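Local coordinates for MutT related protein (Methanosarcina mazei, PDB 3GRN), which probably hydrolyses nucleoside diphosphates linked to other groups, being a MutT-related Nudix hydrolase, at the interface of chains A and B. Coordinates in Å, arbitrary orientation; residue numbers count along the deposited sequence, not the author numbering. Chains: chain A/B, MutT related protein.

The interface of chains A and B. Residues chain A 60-61; chain B 31-35, 81-82.
The Nudix box helix of chain A (51-63) meets two loops of chain B through A:Trp60 and A:Glu61. These residues lie in the REXXEE stretch of the box. In this family its acidic residues usually bind divalent metal. Here A:Glu61, its chain extended beyond CG (chi2 -170°), carries its carboxylate to the loop B:Ser31 to B:Ala35. OE2 of A:Glu61 accepts the backbone N-H of B:Ala35 at 2.9 Å from N, through its syn lone pair. The bond is fairly straight, 160° at the hydrogen. The N of B:Asn34 is also near, but its N-H points away. One water links OE2 to the carbonyl O of B:Ser31. Another lies 2.6 Å from OE1 of A:Glu61 and meets the carbonyl O of B:Ala35. A third joins the backbone O of A:Glu61 to N of B:Thr81.

A:Trp60 has CG anti to its backbone N (chi1 -165°), and its six-membered ring enters between the two loops. The methyl CG2 of B:Thr81 sits over one face, offset to the rim, 3.9 Å from CH2 of A:Trp60. OE1 of B:Glu82 lies in the ring plane at the edge, 3.4 Å from CZ2 of A:Trp60. The extended side chain of B:Arg32 passes the rim on the side of the ring opposite B:Thr81, with its CG 3.7 Å from CH2 of A:Trp60. Its guanidinium is steeply turned against the indole, so the two do not stack. B:Arg32 holds B:Glu82 side-on in a salt bridge within chain B. NE of B:Arg32 donates to OE2 of B:Glu82 at 3.0 Å, from above the carboxylate plane. NH2 of B:Arg32 donates to OE1 of B:Glu82 at 2.8 Å, on its syn side. An alanine in place of B:Arg32 would probably leave the B:Glu82 carboxylate without its partner, free to turn, and open a gap beside the indole. The deposited pair may not be the biological dimer.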
# COMPACT_ATOMS: atom_id res chain seq x y z
N TRP A 60 -2.84 -10.79 -0.56
CA TRP A 60 -2.89 -10.86 0.91
C TRP A 60 -3.12 -9.50 1.56
O TRP A 60 -4.02 -9.36 2.39
CB TRP A 60 -1.71 -11.55 1.58
CG TRP A 60 -2.13 -11.86 3.03
CD1 TRP A 60 -2.99 -12.87 3.45
CD2 TRP A 60 -1.82 -11.10 4.20
NE1 TRP A 60 -3.18 -12.79 4.81
CE2 TRP A 60 -2.48 -11.72 5.29
CE3 TRP A 60 -1.04 -9.97 4.44
CZ2 TRP A 60 -2.37 -11.25 6.60
CZ3 TRP A 60 -0.94 -9.50 5.74
CH2 TRP A 60 -1.59 -10.14 6.80
N GLU A 61 -2.37 -8.48 1.13
CA GLU A 61 -2.46 -7.17 1.77
C GLU A 61 -3.78 -6.48 1.51
O GLU A 61 -4.26 -5.75 2.35
CB GLU A 61 -1.30 -6.27 1.34
CG GLU A 61 0.04 -6.80 1.81
CD GLU A 61 1.17 -5.81 1.62
OE1 GLU A 61 0.93 -4.72 1.03
OE2 GLU A 61 2.29 -6.14 2.06
N SER B 31 8.03 -8.36 5.08
CA SER B 31 7.08 -7.78 6.02
C SER B 31 5.65 -8.26 5.75
O SER B 31 5.22 -8.40 4.60
CB SER B 31 7.10 -6.25 5.93
OG SER B 31 8.42 -5.74 6.03
N ARG B 32 4.93 -8.50 6.84
CA ARG B 32 3.54 -8.93 6.78
C ARG B 32 2.58 -7.83 6.30
O ARG B 32 1.55 -8.11 5.70
CB ARG B 32 3.13 -9.45 8.17
CG ARG B 32 1.80 -10.16 8.22
CD ARG B 32 1.38 -10.37 9.67
NE ARG B 32 0.14 -11.14 9.79
CZ ARG B 32 0.07 -12.47 9.70
NH1 ARG B 32 1.16 -13.20 9.48
NH2 ARG B 32 -1.11 -13.08 9.83
N THR B 33 2.92 -6.57 6.57
CA THR B 33 2.10 -5.43 6.16
C THR B 33 2.94 -4.47 5.31
O THR B 33 4.12 -4.24 5.62
CB THR B 33 1.50 -4.65 7.37
OG1 THR B 33 2.55 -3.95 8.07
CG2 THR B 33 0.80 -5.59 8.36
N ASN B 34 2.34 -3.95 4.25
CA ASN B 34 2.97 -2.91 3.39
C ASN B 34 4.39 -3.26 2.96
O ASN B 34 5.27 -2.39 2.94
CB ASN B 34 2.99 -1.54 4.10
CG ASN B 34 1.64 -0.84 4.09
OD1 ASN B 34 1.14 -0.43 5.15
ND2 ASN B 34 1.04 -0.68 2.91
N ALA B 35 4.60 -4.54 2.62
CA ALA B 35 5.92 -5.02 2.23
C ALA B 35 6.45 -4.21 1.04
O ALA B 35 5.72 -3.89 0.11
CB ALA B 35 5.86 -6.50 1.90
N THR B 81 -5.52 -5.06 6.56
CA THR B 81 -6.41 -6.19 6.47
C THR B 81 -6.73 -6.84 7.83
O THR B 81 -7.88 -7.19 8.05
CB THR B 81 -5.94 -7.23 5.40
OG1 THR B 81 -6.91 -8.27 5.33
CG2 THR B 81 -4.59 -7.80 5.78
N GLU B 82 -5.75 -6.92 8.76
CA GLU B 82 -5.95 -7.64 10.02
C GLU B 82 -6.24 -6.74 11.23
O GLU B 82 -6.59 -7.24 12.30
CB GLU B 82 -4.74 -8.52 10.35
CG GLU B 82 -4.52 -9.71 9.43
CD GLU B 82 -3.51 -10.70 9.99
OE1 GLU B 82 -3.63 -11.91 9.70
OE2 GLU B 82 -2.60 -10.27 10.72
O HOH W 1 -3.24 -4.68 4.70
O HOH W 2 2.97 -3.85 -0.25
O HOH W 3 2.95 -8.63 2.90